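PDB 4K3C: outer membrane protein assembly factor BamA from Haemophilus ducreyi, which probably takes part, within the Bam complex, in assembling and inserting beta-barrel proteins into the outer membrane. Local coordinates for residues A[506-511]-A[523-528]. Residues are numbered along the deposited sequence; the frame is centred on the assembly and turned at random.
Sequences SFSYAK and QFQFTV
Phe-507 and Phe-526 face each other as a non-hydrogen-bonded antiparallel pair, and CD2 of the Phe-507 ring lies 3.6 Å from CB of Phe-526. The Phe-526 ring itself swings off: its CG sits between backbone N and carbonyl carbon (chi1 68°), and beyond CB the ring turns from strand 506-511. Phe-524 does the reverse. Its CG stands anti to the backbone N (chi1 -174°), and the ring turns toward strand 506-511. From CB outward, Phe-524 CG is 4.0 Å from Ser-508 O, and Phe-524 CD1 comes nearest to that oxygen. Phe-524 CE1 passes the same Ser-508 O at 3.8 Å. At the tip, Phe-524 CZ ends 3.8 Å from CD2 of Phe-507, the two aromatic side chains running alongside each other in the same direction. The two strands form the last hairpin of the Omp85-type transmembrane barrel of BamA; 503-512 also pairs with 489-500, whereas 521-531 closes the barrel against the first strand, 160-169, and so forms one side of the seam. Phe-507, Tyr-509, Phe-524 and Phe-526 occupy one face. Ser-506, Ser-508, Gln-525 and Thr-527 hold the other, which faces the lumen, where Ser-506 and Thr-527 touch Met-395. There Ser-508 OG gives a weak hydrogen bond to Gln-525 OE1 at 3.4 Å, while the stronger partner of that oxygen is the backbone N of Gly-400, in the short strand 400-401. Between the strands, Ser-506 and Thr-527 exchange two backbone hydrogen bonds. Gln-525 N bonds almost straight to Ser-508 O (165° at the hydrogen), but the return bond from Ser-508 N to Gln-525 O is weak. Toward the turn, Ala-510 N donates to Gln-523 O from above the carbonyl plane, and Gln-523 CB packs 4.1 Å from CE1 of Tyr-509.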
loop_
_atom_site.group_PDB
_atom_site.type_symbol
_atom_site.label_atom_id
_atom_site.label_comp_id
_atom_site.label_asym_id
_atom_site.label_seq_id
_atom_site.Cartn_x
_atom_site.Cartn_y
_atom_site.Cartn_z
ATOM N N SER A 506 4.513 -9.768 -16.604
ATOM C CA SER A 506 5.849 -9.182 -16.533
ATOM C C SER A 506 6.910 -10.219 -16.875
ATOM O O SER A 506 6.926 -11.324 -16.338
ATOM C CB SER A 506 6.118 -8.510 -15.177
ATOM O OG SER A 506 6.442 -9.438 -14.172
ATOM N N PHE A 507 7.784 -9.860 -17.798
ATOM C CA PHE A 507 8.804 -10.782 -18.253
ATOM C C PHE A 507 10.218 -10.298 -17.906
ATOM O O PHE A 507 10.434 -9.136 -17.544
ATOM C CB PHE A 507 8.642 -11.032 -19.749
ATOM C CG PHE A 507 7.267 -11.509 -20.127
ATOM C CD1 PHE A 507 6.256 -10.601 -20.429
ATOM C CD2 PHE A 507 6.982 -12.868 -20.181
ATOM C CE1 PHE A 507 4.987 -11.038 -20.783
ATOM C CE2 PHE A 507 5.720 -13.317 -20.534
ATOM C CZ PHE A 507 4.716 -12.402 -20.836
ATOM N N SER A 508 11.171 -11.210 -18.000
ATOM C CA SER A 508 12.537 -10.934 -17.639
ATOM C C SER A 508 13.371 -11.980 -18.335
ATOM O O SER A 508 13.036 -13.168 -18.300
ATOM C CB SER A 508 12.732 -11.068 -16.129
ATOM O OG SER A 508 13.653 -12.114 -15.811
ATOM N N TYR A 509 14.431 -11.540 -19.005
ATOM C CA TYR A 509 15.476 -12.450 -19.439
ATOM C C TYR A 509 16.706 -11.890 -18.803
ATOM O O TYR A 509 17.042 -10.733 -19.020
ATOM C CB TYR A 509 15.632 -12.457 -20.959
ATOM C CG TYR A 509 16.464 -13.612 -21.491
ATOM C CD1 TYR A 509 17.727 -13.882 -20.981
ATOM C CD2 TYR A 509 15.980 -14.434 -22.498
ATOM C CE1 TYR A 509 18.482 -14.927 -21.456
ATOM C CE2 TYR A 509 16.733 -15.479 -22.982
ATOM C CZ TYR A 509 17.987 -15.720 -22.456
ATOM O OH TYR A 509 18.753 -16.762 -22.932
ATOM N N ALA A 510 17.384 -12.691 -18.002
ATOM C CA ALA A 510 18.555 -12.159 -17.342
ATOM C C ALA A 510 19.698 -13.132 -17.433
ATOM O O ALA A 510 19.502 -14.349 -17.401
ATOM C CB ALA A 510 18.255 -11.774 -15.884
ATOM N N LYS A 511 20.893 -12.574 -17.572
ATOM C CA LYS A 511 22.108 -13.350 -17.572
ATOM C C LYS A 511 22.847 -12.911 -16.310
ATOM O O LYS A 511 22.789 -11.739 -15.939
ATOM C CB LYS A 511 22.905 -13.016 -18.825
ATOM C CG LYS A 511 23.866 -14.091 -19.274
ATOM C CD LYS A 511 25.001 -13.484 -20.116
ATOM C CE LYS A 511 25.822 -12.460 -19.322
ATOM N NZ LYS A 511 27.102 -12.104 -20.003
ATOM N N GLN A 523 17.179 -18.190 -16.061
ATOM C CA GLN A 523 17.285 -16.986 -16.884
ATOM C C GLN A 523 15.962 -16.346 -17.276
ATOM O O GLN A 523 15.769 -15.133 -17.125
ATOM C CB GLN A 523 18.052 -17.307 -18.158
ATOM C CG GLN A 523 19.237 -18.181 -17.924
ATOM C CD GLN A 523 20.214 -18.110 -19.054
ATOM O OE1 GLN A 523 20.020 -18.731 -20.099
ATOM N NE2 GLN A 523 21.273 -17.340 -18.862
ATOM N N PHE A 524 15.060 -17.144 -17.824
ATOM C CA PHE A 524 13.772 -16.598 -18.194
ATOM C C PHE A 524 12.793 -16.779 -17.038
ATOM O O PHE A 524 12.673 -17.851 -16.456
ATOM C CB PHE A 524 13.257 -17.224 -19.483
ATOM C CG PHE A 524 11.997 -16.608 -19.986
ATOM C CD1 PHE A 524 11.999 -15.320 -20.489
ATOM C CD2 PHE A 524 10.803 -17.317 -19.958
ATOM C CE1 PHE A 524 10.831 -14.744 -20.964
ATOM C CE2 PHE A 524 9.631 -16.757 -20.428
ATOM C CZ PHE A 524 9.642 -15.464 -20.934
ATOM N N GLN A 525 12.113 -15.701 -16.699
ATOM C CA GLN A 525 11.200 -15.687 -15.588
ATOM C C GLN A 525 10.023 -14.803 -15.985
ATOM O O GLN A 525 10.161 -13.948 -16.851
ATOM C CB GLN A 525 11.918 -15.165 -14.344
ATOM C CG GLN A 525 13.047 -16.079 -13.867
ATOM C CD GLN A 525 14.084 -15.372 -13.013
ATOM O OE1 GLN A 525 14.559 -14.281 -13.356
ATOM N NE2 GLN A 525 14.466 -16.006 -11.907
ATOM N N PHE A 526 8.859 -15.007 -15.383
ATOM C CA PHE A 526 7.670 -14.294 -15.838
ATOM C C PHE A 526 6.550 -14.492 -14.850
ATOM O O PHE A 526 6.475 -15.542 -14.228
ATOM C CB PHE A 526 7.205 -14.862 -17.180
ATOM C CG PHE A 526 6.676 -16.260 -17.078
ATOM C CD1 PHE A 526 7.550 -17.348 -17.041
ATOM C CD2 PHE A 526 5.317 -16.495 -16.997
ATOM C CE1 PHE A 526 7.083 -18.639 -16.923
ATOM C CE2 PHE A 526 4.833 -17.788 -16.882
ATOM C CZ PHE A 526 5.718 -18.858 -16.847
ATOM N N THR A 527 5.671 -13.507 -14.704
ATOM C CA THR A 527 4.387 -13.807 -14.092
ATOM C C THR A 527 3.207 -13.325 -14.924
ATOM O O THR A 527 3.325 -12.416 -15.755
ATOM C CB THR A 527 4.238 -13.312 -12.638
ATOM O OG1 THR A 527 4.318 -11.888 -12.599
ATOM C CG2 THR A 527 5.279 -13.929 -11.756
ATOM N N VAL A 528 2.072 -13.971 -14.676
ATOM C CA VAL A 528 0.843 -13.742 -15.396
ATOM C C VAL A 528 -0.244 -13.837 -14.345
ATOM O O VAL A 528 -0.251 -14.766 -13.539
ATOM C CB VAL A 528 0.646 -14.827 -16.470
ATOM C CG1 VAL A 528 -0.836 -15.102 -16.700
ATOM C CG2 VAL A 528 1.352 -14.416 -17.752
#